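PDB 5U47: penicillin binding protein 2X from Streptococcus thermophilus, which probably acts as a divisome transpeptidase that cross-links peptidoglycan strands in the septal wall and is acylated by beta-lactams at an essential serine. Local coordinates for residues N39-A44 with L222-Q227; T232-F237 with A246-V251; P539-Y544 with T575-V580. The protein carries 1 engineered substitution. All blocks are in the same frame, centred on the assembly; numbering follows the deposited sequence.

Contact 1: N39-A44 with L222-Q227; sequences NGNVLA and LSAPLQ
The Ala224 methyl lies over one face of the Asn41 carboxamide plane, and the closest atoms of the pair are the two CB atoms. Asn41 CB is 4.2 Å from Ala224 CB. Asn41 itself is exposed, so this side of the contact borders solvent. The loop that carries it matches the RGxxxDRxG signature found near the start of class B penicillin-binding proteins. The loop packs against the N-terminus of helix 224-241.

Deeper in, Leu43 and Leu222 meet through their methyls. Leu43 CD1 is 4.2 Å from Leu222 CD1, an ordinary van der Waals contact. In Leu43, CG sits beside the backbone N and opposite the carbonyl carbon (chi1 -53°), which carries its CD1 to that methyl. Phe149 and Leu154 also touch Leu43, and Phe153 touches Leu222, so the pair belongs to a larger apolar cluster. Leu43 and Ala44 form a classic beta bulge opposite Ile35.

Asp37 makes a polar tie between the two segments. Its OD1 accepts from the backbone N atoms of Asn39 and Asn41, and its OD2 accepts from Ala224 N. One carboxylate thus holds the loop and the helix start together. Its negative charge at a helix N-terminus is probably favourable. Arg38 of the same loop adds a backbone hydrogen bond with Leu222.

Ser223 is the N-cap of the helix. Gln227 N donates to Ser223 O at 2.8 Å, and Leu226 N makes a weak capping bond to Ser223 OG, 3.5 Å long but fairly straight at 164°.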
# COMPACT_ATOMS: atom_id res chain seq x y z
N ASN A 39 -10.20 0.84 -12.62
CA ASN A 39 -10.98 0.87 -13.85
C ASN A 39 -10.15 1.16 -15.09
O ASN A 39 -10.71 1.59 -16.10
CB ASN A 39 -12.12 1.89 -13.73
CG ASN A 39 -13.21 1.43 -12.80
OD1 ASN A 39 -13.69 0.30 -12.91
ND2 ASN A 39 -13.63 2.28 -11.90
N GLY A 40 -8.83 1.00 -15.01
CA GLY A 40 -7.99 1.21 -16.18
C GLY A 40 -7.46 2.61 -16.45
O GLY A 40 -6.94 2.86 -17.52
N ASN A 41 -7.59 3.53 -15.50
CA ASN A 41 -6.99 4.87 -15.66
C ASN A 41 -5.50 4.72 -15.43
O ASN A 41 -5.09 4.14 -14.42
CB ASN A 41 -7.59 5.87 -14.68
CG ASN A 41 -9.05 6.13 -14.96
OD1 ASN A 41 -9.92 5.55 -14.33
ND2 ASN A 41 -9.32 6.96 -15.96
N VAL A 42 -4.71 5.26 -16.35
CA VAL A 42 -3.25 5.12 -16.28
C VAL A 42 -2.65 5.92 -15.12
O VAL A 42 -2.95 7.12 -14.97
CB VAL A 42 -2.58 5.54 -17.61
CG1 VAL A 42 -1.05 5.50 -17.51
CG2 VAL A 42 -3.05 4.65 -18.75
N LEU A 43 -1.86 5.23 -14.29
CA LEU A 43 -1.15 5.86 -13.16
C LEU A 43 0.35 5.98 -13.41
O LEU A 43 0.97 6.96 -12.97
CB LEU A 43 -1.39 5.12 -11.85
CG LEU A 43 -2.84 4.87 -11.45
CD1 LEU A 43 -2.92 4.21 -10.07
CD2 LEU A 43 -3.67 6.16 -11.49
N ALA A 44 0.91 4.97 -14.09
CA ALA A 44 2.32 4.96 -14.47
C ALA A 44 2.49 4.11 -15.73
O ALA A 44 1.99 2.99 -15.80
CB ALA A 44 3.21 4.40 -13.35
N LEU A 222 -7.06 1.37 -6.27
CA LEU A 222 -7.36 2.80 -6.19
C LEU A 222 -8.42 3.26 -7.20
O LEU A 222 -8.55 2.70 -8.27
CB LEU A 222 -6.12 3.66 -6.42
CG LEU A 222 -4.89 3.55 -5.52
CD1 LEU A 222 -3.86 4.57 -6.00
CD2 LEU A 222 -5.19 3.76 -4.05
N SER A 223 -9.21 4.24 -6.78
CA SER A 223 -10.18 4.92 -7.61
C SER A 223 -9.58 6.27 -7.92
O SER A 223 -9.49 7.12 -7.01
CB SER A 223 -11.47 5.11 -6.84
OG SER A 223 -12.35 5.98 -7.52
N ALA A 224 -9.15 6.48 -9.16
CA ALA A 224 -8.56 7.78 -9.51
C ALA A 224 -9.43 8.99 -9.16
O ALA A 224 -8.90 9.96 -8.61
CB ALA A 224 -8.09 7.82 -10.97
N PRO A 225 -10.76 8.94 -9.45
CA PRO A 225 -11.61 10.08 -9.09
C PRO A 225 -11.60 10.37 -7.59
O PRO A 225 -11.48 11.53 -7.17
CB PRO A 225 -13.02 9.64 -9.53
CG PRO A 225 -12.79 8.60 -10.59
CD PRO A 225 -11.48 7.95 -10.26
N LEU A 226 -11.74 9.32 -6.78
CA LEU A 226 -11.75 9.50 -5.33
C LEU A 226 -10.39 9.98 -4.85
O LEU A 226 -10.31 10.87 -4.00
CB LEU A 226 -12.09 8.19 -4.62
CG LEU A 226 -12.22 8.30 -3.10
CD1 LEU A 226 -13.37 9.23 -2.76
CD2 LEU A 226 -12.44 6.93 -2.48
N GLN A 227 -9.33 9.37 -5.38
CA GLN A 227 -7.96 9.75 -5.01
C GLN A 227 -7.70 11.23 -5.31
O GLN A 227 -7.13 11.92 -4.48
CB GLN A 227 -6.95 8.89 -5.74
CG GLN A 227 -5.49 9.19 -5.40
CD GLN A 227 -5.05 8.65 -4.04
OE1 GLN A 227 -5.36 7.51 -3.67
NE2 GLN A 227 -4.28 9.44 -3.32

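Contact 2: T232-F237 with A246-V251; sequences TQMDTF and ASATVV
Helix 232-237 and strand 246-251 run roughly antiparallel, at 150° between their directions and 10.0 Å apart at the closest approach of their axes. The chain leaves the helix, turns, and comes back as a strand that packs against it.

Met234 carries the contact. Its CG lies opposite the backbone N (chi1 -160°), and the chain then bends at chi2 (66°), which brings the thioether down onto the strand. The terminal methyl goes deepest. Met234 CE is 3.5 Å from Ala246 CB and equally close to the backbone N and C of Ser247, so it rests against the main chain between the two alanines. The sulfur lies further along the strand, with Met234 SD 3.8 Å from Ala248 CB.

Ala246 and Ala248 point their methyls toward the helix. Ser247, between them, points away, and its OG bonds to Thr546 OG1 on the neighbouring strand 541-548. This alternation is that of a regular beta strand. The strand belongs to the five-stranded antiparallel sheet of the transpeptidase domain, the sheet of the beta-lactamase-like fold, and helix 224-241 packs on one of its faces. Helix 558-572 lies beside it on that face and touches Phe237 through Val561. Phe237 also reaches Val545 and Val547. Thr262 and Arg264 of strand 258-264 also touch Met234.

All four touching residues are buried. The interaction between the two segments is apolar and rests on fit: the small alanine methyls let the methionine methyl come down to the strand backbone, and no N-H or O in the Met234 side chain needs a partner there.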
# COMPACT_ATOMS: atom_id res chain seq x y z
N THR A 232 -6.90 16.94 -3.04
CA THR A 232 -7.36 18.31 -2.88
C THR A 232 -7.77 18.60 -1.43
O THR A 232 -7.35 19.60 -0.86
CB THR A 232 -8.56 18.59 -3.79
OG1 THR A 232 -8.21 18.28 -5.14
CG2 THR A 232 -9.02 20.03 -3.68
N GLN A 233 -8.56 17.72 -0.83
CA GLN A 233 -9.00 17.94 0.55
C GLN A 233 -7.87 17.81 1.55
O GLN A 233 -7.89 18.50 2.56
CB GLN A 233 -10.17 17.04 0.95
CG GLN A 233 -11.37 17.25 0.08
CD GLN A 233 -11.78 18.71 0.05
OE1 GLN A 233 -11.83 19.29 -1.00
NE2 GLN A 233 -12.01 19.32 1.24
N MET A 234 -6.90 16.94 1.27
CA MET A 234 -5.76 16.79 2.14
C MET A 234 -4.89 18.05 2.11
O MET A 234 -4.35 18.44 3.14
CB MET A 234 -4.92 15.57 1.75
CG MET A 234 -4.04 15.10 2.86
SD MET A 234 -5.02 14.45 4.25
CE MET A 234 -3.63 13.77 5.12
N ASP A 235 -4.75 18.68 0.94
CA ASP A 235 -3.99 19.94 0.86
C ASP A 235 -4.65 20.99 1.73
O ASP A 235 -3.95 21.72 2.44
CB ASP A 235 -3.92 20.49 -0.57
CG ASP A 235 -3.01 19.69 -1.47
OD1 ASP A 235 -2.16 18.89 -0.99
OD2 ASP A 235 -3.15 19.88 -2.68
N THR A 236 -5.97 21.07 1.68
CA THR A 236 -6.68 22.05 2.52
C THR A 236 -6.48 21.75 4.01
O THR A 236 -6.32 22.68 4.83
CB THR A 236 -8.17 22.09 2.21
OG1 THR A 236 -8.34 22.30 0.81
CG2 THR A 236 -8.88 23.24 2.99
N PHE A 237 -6.49 20.47 4.35
CA PHE A 237 -6.33 20.02 5.73
C PHE A 237 -4.94 20.42 6.25
O PHE A 237 -4.80 20.88 7.39
CB PHE A 237 -6.59 18.51 5.79
CG PHE A 237 -6.46 17.88 7.16
CD1 PHE A 237 -7.41 18.11 8.15
CD2 PHE A 237 -5.44 16.97 7.42
CE1 PHE A 237 -7.31 17.50 9.39
CE2 PHE A 237 -5.35 16.35 8.66
CZ PHE A 237 -6.28 16.62 9.65
N ALA A 246 1.08 14.00 7.70
CA ALA A 246 -0.31 13.57 7.80
C ALA A 246 -0.54 12.42 6.84
O ALA A 246 0.26 12.21 5.92
CB ALA A 246 -1.26 14.73 7.49
N SER A 247 -1.63 11.69 7.07
CA SER A 247 -1.99 10.59 6.21
C SER A 247 -3.51 10.46 6.19
O SER A 247 -4.19 10.88 7.11
CB SER A 247 -1.37 9.29 6.69
OG SER A 247 -1.96 8.92 7.92
N ALA A 248 -4.01 9.87 5.12
CA ALA A 248 -5.44 9.59 4.95
C ALA A 248 -5.60 8.42 4.02
O ALA A 248 -4.98 8.40 2.93
CB ALA A 248 -6.15 10.78 4.39
N THR A 249 -6.44 7.46 4.42
CA THR A 249 -6.73 6.30 3.62
C THR A 249 -8.20 5.93 3.69
O THR A 249 -8.81 5.96 4.77
CB THR A 249 -5.86 5.09 4.07
OG1 THR A 249 -4.48 5.41 3.88
CG2 THR A 249 -6.17 3.85 3.28
N VAL A 250 -8.76 5.58 2.54
CA VAL A 250 -10.14 5.12 2.45
C VAL A 250 -10.11 3.64 2.05
O VAL A 250 -9.43 3.25 1.09
CB VAL A 250 -10.93 5.91 1.39
CG1 VAL A 250 -12.38 5.39 1.29
CG2 VAL A 250 -10.91 7.38 1.71
N VAL A 251 -10.88 2.82 2.76
CA VAL A 251 -10.92 1.37 2.53
C VAL A 251 -12.35 0.91 2.39
O VAL A 251 -13.26 1.42 3.07
CB VAL A 251 -10.29 0.62 3.73
CG1 VAL A 251 -10.37 -0.89 3.57
CG2 VAL A 251 -8.82 1.03 3.91

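Contact 3: P539-Y544 with T575-V580; sequences PEYIMY and TLDTSV
This is a small, mostly apolar contact between the short helix 574-577 and strand 541-548, at the point where this central strand of the five-stranded transpeptidase sheet begins. The Tyr541 ring reaches over to Leu576, and the two side chains cross obliquely. Tyr541 OH is 3.6 Å from Leu576 CD1. Tyr541 CZ lies 3.9 Å from the same methyl, Leu576 CD1. The phenol end, not the whole ring, does the touching. A chi1 of -55° sets the Tyr541 ring beside its own backbone N and lets it extend toward the helix. Leu566 and Met570 of helix 558-572 also touch the ring.

Glu540 and Tyr541 form a classic beta bulge opposite Val534, just where the strand enters the antiparallel sheet.

A water lies 2.6 Å from Tyr541 OH. Its link onward to Asp577 OD1 is doubtful, being too short and made to a poorly ordered side chain. The backbone of the helix end is tied elsewhere: Arg38 donates NH2 to Asp577 O and NE to Thr578 O.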
# COMPACT_ATOMS: atom_id res chain seq x y z
N PRO A 539 -21.53 -0.94 7.44
CA PRO A 539 -20.53 -0.08 6.80
C PRO A 539 -20.14 -0.44 5.34
O PRO A 539 -20.09 -1.60 4.97
CB PRO A 539 -19.32 -0.17 7.74
CG PRO A 539 -19.84 -0.66 9.04
CD PRO A 539 -21.07 -1.48 8.73
N GLU A 540 -19.93 0.60 4.55
CA GLU A 540 -19.49 0.47 3.17
C GLU A 540 -18.05 0.92 3.05
O GLU A 540 -17.27 0.28 2.35
CB GLU A 540 -20.37 1.30 2.23
CG GLU A 540 -21.84 0.91 2.21
CD GLU A 540 -22.10 -0.41 1.50
OE1 GLU A 540 -21.24 -0.85 0.70
OE2 GLU A 540 -23.17 -1.00 1.72
N TYR A 541 -17.71 2.00 3.76
CA TYR A 541 -16.38 2.58 3.72
C TYR A 541 -15.83 2.90 5.12
O TYR A 541 -16.58 3.21 6.07
CB TYR A 541 -16.39 3.88 2.86
CG TYR A 541 -16.93 3.62 1.49
CD1 TYR A 541 -16.20 2.88 0.55
CD2 TYR A 541 -18.20 4.02 1.14
CE1 TYR A 541 -16.72 2.58 -0.69
CE2 TYR A 541 -18.73 3.71 -0.09
CZ TYR A 541 -18.00 3.00 -1.00
OH TYR A 541 -18.57 2.73 -2.22
N ILE A 542 -14.51 2.77 5.22
CA ILE A 542 -13.74 3.11 6.41
C ILE A 542 -12.76 4.19 5.95
O ILE A 542 -12.15 4.08 4.86
CB ILE A 542 -12.86 1.95 6.91
CG1 ILE A 542 -13.69 0.72 7.27
CG2 ILE A 542 -12.04 2.37 8.14
CD1 ILE A 542 -12.85 -0.55 7.37
N MET A 543 -12.59 5.22 6.76
CA MET A 543 -11.59 6.24 6.49
C MET A 543 -10.77 6.47 7.75
O MET A 543 -11.31 6.54 8.86
CB MET A 543 -12.23 7.53 6.00
CG MET A 543 -11.22 8.55 5.55
SD MET A 543 -12.00 9.91 4.67
CE MET A 543 -10.54 10.74 4.08
N TYR A 544 -9.46 6.60 7.59
CA TYR A 544 -8.54 6.83 8.71
C TYR A 544 -7.64 7.99 8.36
O TYR A 544 -6.98 7.97 7.30
CB TYR A 544 -7.75 5.55 8.97
CG TYR A 544 -6.73 5.59 10.09
CD1 TYR A 544 -7.07 6.03 11.37
CD2 TYR A 544 -5.47 5.05 9.92
CE1 TYR A 544 -6.16 6.01 12.41
CE2 TYR A 544 -4.54 5.04 10.96
CZ TYR A 544 -4.90 5.50 12.20
OH TYR A 544 -3.98 5.48 13.24
N THR A 575 -19.14 2.77 -9.40
CA THR A 575 -17.82 3.12 -9.92
C THR A 575 -16.75 2.57 -8.97
O THR A 575 -15.67 2.16 -9.41
CB THR A 575 -17.65 4.63 -10.13
OG1 THR A 575 -18.75 5.14 -10.90
CG2 THR A 575 -16.35 4.94 -10.86
N LEU A 576 -17.05 2.56 -7.66
CA LEU A 576 -16.12 2.03 -6.66
C LEU A 576 -16.26 0.52 -6.44
O LEU A 576 -15.30 -0.13 -6.03
CB LEU A 576 -16.27 2.76 -5.31
CG LEU A 576 -15.79 4.21 -5.22
CD1 LEU A 576 -16.06 4.77 -3.83
CD2 LEU A 576 -14.31 4.29 -5.54
N ASP A 577 -17.45 -0.03 -6.67
CA ASP A 577 -17.67 -1.48 -6.53
C ASP A 577 -16.97 -2.18 -7.69
O ASP A 577 -16.17 -3.09 -7.48
CB ASP A 577 -19.17 -1.84 -6.56
CG ASP A 577 -19.97 -1.22 -5.41
OD1 ASP A 577 -19.40 -1.03 -4.31
OD2 ASP A 577 -21.18 -0.96 -5.60
N THR A 578 -17.26 -1.73 -8.91
CA THR A 578 -16.70 -2.32 -10.12
C THR A 578 -15.23 -1.98 -10.36
O THR A 578 -14.68 -1.01 -9.84
CB THR A 578 -17.48 -1.91 -11.40
OG1 THR A 578 -17.35 -0.50 -11.63
CG2 THR A 578 -18.96 -2.30 -11.29
N SER A 579 -14.64 -2.82 -11.21
CA SER A 579 -13.28 -2.70 -11.64
C SER A 579 -13.19 -3.55 -12.92
O SER A 579 -14.22 -3.98 -13.46
CB SER A 579 -12.34 -3.23 -10.55
OG SER A 579 -12.66 -4.57 -10.22
N VAL A 580 -11.97 -3.79 -13.39
CA VAL A 580 -11.77 -4.68 -14.54
C VAL A 580 -12.24 -6.12 -14.23
O VAL A 580 -12.36 -6.92 -15.15
CB VAL A 580 -10.29 -4.71 -15.03
CG1 VAL A 580 -9.93 -3.40 -15.71
CG2 VAL A 580 -9.33 -5.05 -13.89
O HOH W 1 -18.14 0.20 -2.64

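Contacts 1 and 2 share helix 224-241, with centres about 16 Å apart; Leu226 CD2 touches Val250 CG1 at 4.1 Å. Contacts 2 and 3 lie on neighbouring strands of one sheet. Val251 N probably bonds to Ile542 O at 2.8 Å, and Tyr544 N to Thr249 O at 3.0 Å. Contacts 1 and 3 have centres about 13 Å apart. There Asn39 of the signature loop and Ser223 at the helix start both meet helix 574-577: Asn39 ND2 probably bonds to Thr575 O, and Ser223 packs on Leu576. The likely active-site lysine of the K(T/S)G-type motif, Lys505, is on strand 503-510, at an edge of that same sheet.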